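PDB 6USS: sulfatase from Bacteroides fragilis CAG:558, which probably hydrolyses aryl sulfate esters as a calcium-dependent gut bacterial sulfatase, here held in a form altered at its catalytic position. Local coordinates for residues R33-G45 with P252-V264. The protein carries 1 engineered substitution. Numbering follows the deposited sequence.
With CA (calcium ion), chain C.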
loop_
_atom_site.group_PDB
_atom_site.type_symbol
_atom_site.label_atom_id
_atom_site.label_comp_id
_atom_site.label_asym_id
_atom_site.label_seq_id
_atom_site.Cartn_x
_atom_site.Cartn_y
_atom_site.Cartn_z
ATOM N N ARG A 33 -21.878 -6.455 -6.163
ATOM C CA ARG A 33 -20.793 -5.551 -6.572
ATOM C C ARG A 33 -19.733 -6.295 -7.373
ATOM O O ARG A 33 -19.087 -7.202 -6.860
ATOM C CB ARG A 33 -20.138 -4.866 -5.359
ATOM C CG ARG A 33 -20.770 -3.512 -5.001
ATOM C CD ARG A 33 -19.949 -2.728 -4.006
ATOM N NE ARG A 33 -19.394 -3.585 -2.972
ATOM C CZ ARG A 33 -18.467 -3.197 -2.102
ATOM N NH1 ARG A 33 -18.003 -1.956 -2.147
ATOM N NH2 ARG A 33 -18.023 -4.038 -1.179
ATOM N N PRO A 34 -19.541 -5.905 -8.627
ATOM C CA PRO A 34 -18.678 -6.691 -9.511
ATOM C C PRO A 34 -17.205 -6.438 -9.255
ATOM O O PRO A 34 -16.803 -5.387 -8.748
ATOM C CB PRO A 34 -19.076 -6.195 -10.904
ATOM C CG PRO A 34 -19.411 -4.733 -10.664
ATOM C CD PRO A 34 -20.060 -4.693 -9.290
ATOM N N ASN A 35 -16.396 -7.427 -9.617
ATOM C CA ASN A 35 -14.986 -7.162 -9.843
ATOM C C ASN A 35 -14.818 -6.413 -11.156
ATOM O O ASN A 35 -15.631 -6.534 -12.073
ATOM C CB ASN A 35 -14.179 -8.456 -9.885
ATOM C CG ASN A 35 -14.542 -9.390 -8.771
ATOM O OD1 ASN A 35 -14.256 -9.134 -7.604
ATOM N ND2 ASN A 35 -15.181 -10.481 -9.119
ATOM N N ILE A 36 -13.742 -5.645 -11.237
ATOM C CA ILE A 36 -13.410 -4.842 -12.394
ATOM C C ILE A 36 -11.963 -5.125 -12.771
ATOM O O ILE A 36 -11.061 -5.009 -11.930
ATOM C CB ILE A 36 -13.608 -3.352 -12.083
ATOM C CG1 ILE A 36 -15.049 -3.113 -11.606
ATOM C CG2 ILE A 36 -13.188 -2.500 -13.270
ATOM C CD1 ILE A 36 -15.377 -1.672 -11.221
ATOM N N ILE A 37 -11.741 -5.493 -14.028
ATOM C CA ILE A 37 -10.405 -5.543 -14.602
ATOM C C ILE A 37 -10.305 -4.465 -15.673
ATOM O O ILE A 37 -11.066 -4.477 -16.654
ATOM C CB ILE A 37 -10.079 -6.911 -15.205
ATOM C CG1 ILE A 37 -10.123 -8.010 -14.150
ATOM C CG2 ILE A 37 -8.698 -6.859 -15.855
ATOM C CD1 ILE A 37 -9.963 -9.401 -14.771
ATOM N N LEU A 38 -9.359 -3.543 -15.483
ATOM C CA LEU A 38 -8.948 -2.569 -16.493
ATOM C C LEU A 38 -7.665 -3.090 -17.125
ATOM O O LEU A 38 -6.609 -3.097 -16.480
ATOM C CB LEU A 38 -8.722 -1.195 -15.863
ATOM C CG LEU A 38 -8.178 -0.105 -16.779
ATOM C CD1 LEU A 38 -9.097 0.065 -17.985
ATOM C CD2 LEU A 38 -8.064 1.208 -16.003
ATOM N N PHE A 39 -7.759 -3.553 -18.372
ATOM C CA PHE A 39 -6.624 -4.127 -19.102
ATOM C C PHE A 39 -6.151 -3.027 -20.048
ATOM O O PHE A 39 -6.851 -2.671 -21.005
ATOM C CB PHE A 39 -7.053 -5.409 -19.817
ATOM C CG PHE A 39 -5.941 -6.184 -20.500
ATOM C CD1 PHE A 39 -5.508 -5.839 -21.772
ATOM C CD2 PHE A 39 -5.389 -7.310 -19.907
ATOM C CE1 PHE A 39 -4.516 -6.587 -22.421
ATOM C CE2 PHE A 39 -4.395 -8.061 -20.549
ATOM C CZ PHE A 39 -3.957 -7.696 -21.801
ATOM N N MET A 40 -4.977 -2.466 -19.751
ATOM C CA MET A 40 -4.434 -1.299 -20.443
ATOM C C MET A 40 -3.163 -1.702 -21.177
ATOM O O MET A 40 -2.185 -2.131 -20.548
ATOM C CB MET A 40 -4.136 -0.156 -19.466
ATOM C CG MET A 40 -3.588 1.097 -20.124
ATOM S SD MET A 40 -4.801 2.077 -21.055
ATOM C CE MET A 40 -5.970 2.451 -19.752
ATOM N N VAL A 41 -3.172 -1.542 -22.498
ATOM C CA VAL A 41 -1.996 -1.790 -23.323
ATOM C C VAL A 41 -1.300 -0.466 -23.585
ATOM O O VAL A 41 -1.936 0.589 -23.669
ATOM C CB VAL A 41 -2.385 -2.490 -24.637
ATOM C CG1 VAL A 41 -1.153 -2.928 -25.377
ATOM C CG2 VAL A 41 -3.299 -3.667 -24.338
ATOM N N ASP A 42 0.021 -0.513 -23.707
ATOM C CA ASP A 42 0.831 0.679 -23.930
ATOM C C ASP A 42 1.118 0.889 -25.418
ATOM O O ASP A 42 1.542 -0.041 -26.110
ATOM C CB ASP A 42 2.150 0.573 -23.168
ATOM C CG ASP A 42 2.838 1.893 -23.053
ATOM O OD1 ASP A 42 2.110 2.909 -23.059
ATOM O OD2 ASP A 42 4.086 1.927 -22.957
ATOM N N ASP A 43 0.908 2.117 -25.901
ATOM C CA ASP A 43 1.279 2.500 -27.266
ATOM C C ASP A 43 0.636 1.605 -28.325
ATOM O O ASP A 43 1.206 1.399 -29.399
ATOM C CB ASP A 43 2.804 2.496 -27.463
ATOM C CG ASP A 43 3.518 3.539 -26.615
ATOM O OD1 ASP A 43 2.811 4.398 -26.043
ATOM O OD2 ASP A 43 4.775 3.494 -26.526
ATOM N N MET A 44 -0.545 1.059 -28.044
ATOM C CA MET A 44 -1.250 0.215 -29.001
ATOM C C MET A 44 -2.164 1.073 -29.883
ATOM O O MET A 44 -2.962 1.866 -29.374
ATOM C CB MET A 44 -2.046 -0.863 -28.259
ATOM C CG MET A 44 -2.907 -1.758 -29.147
ATOM S SD MET A 44 -3.957 -2.921 -28.247
ATOM C CE MET A 44 -4.818 -3.735 -29.599
ATOM N N GLY A 45 -2.052 0.909 -31.222
ATOM C CA GLY A 45 -2.843 1.705 -32.139
ATOM C C GLY A 45 -4.263 1.169 -32.377
ATOM O O GLY A 45 -4.591 0.014 -32.103
ATOM N N PRO A 252 -14.783 -7.476 -3.265
ATOM C CA PRO A 252 -14.510 -7.465 -4.703
ATOM C C PRO A 252 -13.113 -6.922 -4.953
ATOM O O PRO A 252 -12.485 -6.307 -4.083
ATOM C CB PRO A 252 -15.579 -6.530 -5.265
ATOM C CG PRO A 252 -15.840 -5.572 -4.140
ATOM C CD PRO A 252 -15.612 -6.334 -2.842
ATOM N N PHE A 253 -12.621 -7.154 -6.164
ATOM C CA PHE A 253 -11.292 -6.690 -6.515
ATOM C C PHE A 253 -11.330 -5.754 -7.721
ATOM O O PHE A 253 -12.302 -5.691 -8.487
ATOM C CB PHE A 253 -10.336 -7.867 -6.772
ATOM C CG PHE A 253 -10.668 -8.688 -7.994
ATOM C CD1 PHE A 253 -10.321 -8.253 -9.275
ATOM C CD2 PHE A 253 -11.282 -9.925 -7.864
ATOM C CE1 PHE A 253 -10.614 -9.023 -10.384
ATOM C CE2 PHE A 253 -11.571 -10.706 -8.978
ATOM C CZ PHE A 253 -11.247 -10.260 -10.230
ATOM N N PHE A 254 -10.246 -5.011 -7.859
ATOM C CA PHE A 254 -10.000 -4.195 -9.031
ATOM C C PHE A 254 -8.566 -4.491 -9.428
ATOM O O PHE A 254 -7.648 -4.297 -8.626
ATOM C CB PHE A 254 -10.215 -2.719 -8.719
ATOM C CG PHE A 254 -9.686 -1.802 -9.764
ATOM C CD1 PHE A 254 -10.313 -1.692 -10.992
ATOM C CD2 PHE A 254 -8.552 -1.034 -9.522
ATOM C CE1 PHE A 254 -9.823 -0.820 -11.968
ATOM C CE2 PHE A 254 -8.049 -0.168 -10.499
ATOM C CZ PHE A 254 -8.689 -0.060 -11.716
ATOM N N LEU A 255 -8.381 -5.034 -10.620
ATOM C CA LEU A 255 -7.062 -5.305 -11.159
ATOM C C LEU A 255 -6.786 -4.312 -12.277
ATOM O O LEU A 255 -7.504 -4.294 -13.280
ATOM C CB LEU A 255 -6.984 -6.735 -11.676
ATOM C CG LEU A 255 -5.756 -7.029 -12.545
ATOM C CD1 LEU A 255 -4.510 -6.737 -11.775
ATOM C CD2 LEU A 255 -5.756 -8.484 -13.021
ATOM N N TYR A 256 -5.759 -3.483 -12.103
ATOM C CA TYR A 256 -5.288 -2.606 -13.178
ATOM C C TYR A 256 -4.161 -3.340 -13.891
ATOM O O TYR A 256 -2.992 -3.248 -13.512
ATOM C CB TYR A 256 -4.818 -1.258 -12.639
ATOM C CG TYR A 256 -4.296 -0.271 -13.689
ATOM C CD1 TYR A 256 -4.929 -0.107 -14.923
ATOM C CD2 TYR A 256 -3.183 0.528 -13.420
ATOM C CE1 TYR A 256 -4.452 0.825 -15.876
ATOM C CE2 TYR A 256 -2.709 1.451 -14.349
ATOM C CZ TYR A 256 -3.346 1.599 -15.576
ATOM O OH TYR A 256 -2.845 2.524 -16.477
ATOM N N MET A 257 -4.518 -4.085 -14.936
ATOM C CA MET A 257 -3.540 -4.846 -15.716
ATOM C C MET A 257 -2.986 -3.930 -16.796
ATOM O O MET A 257 -3.573 -3.785 -17.865
ATOM C CB MET A 257 -4.186 -6.090 -16.310
ATOM C CG MET A 257 -3.213 -7.028 -16.985
ATOM S SD MET A 257 -2.262 -7.933 -15.752
ATOM C CE MET A 257 -1.006 -8.721 -16.772
ATOM N N ALA A 258 -1.840 -3.303 -16.516
ATOM C CA ALA A 258 -1.267 -2.277 -17.388
ATOM C C ALA A 258 0.040 -2.796 -17.986
ATOM O O ALA A 258 1.100 -2.665 -17.378
ATOM C CB ALA A 258 -1.051 -0.973 -16.620
ATOM N N HIS A 259 -0.044 -3.355 -19.193
ATOM C CA HIS A 259 1.102 -3.993 -19.833
ATOM C C HIS A 259 2.201 -2.990 -20.164
ATOM O O HIS A 259 1.944 -1.809 -20.431
ATOM C CB HIS A 259 0.675 -4.710 -21.117
ATOM C CG HIS A 259 0.190 -6.093 -20.872
ATOM N ND1 HIS A 259 1.048 -7.146 -20.649
ATOM C CD2 HIS A 259 -1.062 -6.596 -20.763
ATOM C CE1 HIS A 259 0.347 -8.243 -20.421
ATOM N NE2 HIS A 259 -0.937 -7.937 -20.489
ATOM N N TYR A 260 3.445 -3.475 -20.134
ATOM C CA TYR A 260 4.521 -2.698 -20.735
ATOM C C TYR A 260 4.510 -2.829 -22.254
ATOM O O TYR A 260 4.904 -1.889 -22.955
ATOM C CB TYR A 260 5.875 -3.121 -20.162
ATOM C CG TYR A 260 6.117 -2.566 -18.788
ATOM C CD1 TYR A 260 6.535 -1.260 -18.620
ATOM C CD2 TYR A 260 5.912 -3.342 -17.660
ATOM C CE1 TYR A 260 6.739 -0.736 -17.369
ATOM C CE2 TYR A 260 6.108 -2.830 -16.389
ATOM C CZ TYR A 260 6.530 -1.516 -16.246
ATOM O OH TYR A 260 6.759 -0.972 -14.993
ATOM N N ALA A 261 4.076 -3.983 -22.772
ATOM C CA ALA A 261 3.791 -4.124 -24.194
ATOM C C ALA A 261 2.732 -3.107 -24.609
ATOM O O ALA A 261 1.779 -2.854 -23.869
ATOM C CB ALA A 261 3.313 -5.546 -24.484
ATOM N N ILE A 262 2.870 -2.533 -25.805
ATOM C CA ILE A 262 3.819 -2.948 -26.831
ATOM C C ILE A 262 4.878 -1.870 -27.080
ATOM O O ILE A 262 5.208 -1.548 -28.225
ATOM C CB ILE A 262 3.063 -3.283 -28.118
ATOM C CG1 ILE A 262 2.163 -2.098 -28.519
ATOM C CG2 ILE A 262 2.254 -4.563 -27.924
ATOM C CD1 ILE A 262 1.310 -2.337 -29.769
ATOM N N HIS A 263 5.386 -1.317 -25.980
ATOM C CA HIS A 263 6.353 -0.230 -25.981
ATOM C C HIS A 263 7.668 -0.680 -26.616
ATOM O O HIS A 263 7.987 -1.869 -26.663
ATOM C CB HIS A 263 6.593 0.237 -24.539
ATOM C CG HIS A 263 7.164 1.615 -24.427
ATOM N ND1 HIS A 263 8.522 1.862 -24.447
ATOM C CD2 HIS A 263 6.563 2.823 -24.299
ATOM C CE1 HIS A 263 8.732 3.164 -24.341
ATOM N NE2 HIS A 263 7.560 3.768 -24.247
ATOM N N VAL A 264 8.441 0.286 -27.103
ATOM C CA VAL A 264 9.779 -0.015 -27.611
ATOM C C VAL A 264 10.692 -0.325 -26.428
ATOM O O VAL A 264 10.374 0.057 -25.288
ATOM C CB VAL A 264 10.338 1.129 -28.476
ATOM C CG1 VAL A 264 9.515 1.264 -29.759
ATOM C CG2 VAL A 264 10.453 2.461 -27.684
HETATM CA CA CA C . 2.049 5.011 -23.982
HETATM O O HOH W 1 -0.230 -0.166 -20.030
HETATM O O HOH W 2 6.047 0.176 -21.346
HETATM O O HOH W 3 6.863 2.409 -28.018
#
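Asn35 OD1 accepts the backbone N-H of Phe253 at 2.9 Å, on a lone pair in its carbonyl plane, so an amide side chain stands in for a main-chain carbonyl where the pairing starts. Asn35 CB lies over the centre of the Phe253 ring, 3.5 Å from the centroid, and the amide stacks on that ring with planes 11° apart. Phe253 is brought there by setting CG between its own N and C (chi1 67°). From Ile36 to His259 the donors alternate between the two segments, beginning with Ile36 N to Phe253 O at 3.1 Å and ending with His259 N to Met40 O at 2.8 Å. These are neighbouring parallel strands in the central sheet of the alkaline-phosphatase-like sulfatase fold, and calcium sits beyond their C-terminal ends. Helices cover both faces, so apolar side chains fit: Leu38 CD2 packs 3.6 Å from Tyr256 CD1, both residues against Leu95 of helix 88-97, while Phe39 and Met257 meet helices 283-308 and 231-247. Just past strand 253-258 a water donates to His259 O and Met40 O, the latter's second bond. Asp42 then pairs through its backbone with Ala261 O and Ile262 N, the latter following a cis peptide. Carboxylates suit the metal: Asp42 OD1 and Asp43 OD1 each bind calcium at 2.3 Å, while their OD2 atoms form salt bridges with Lys165 and Lys348, respectively.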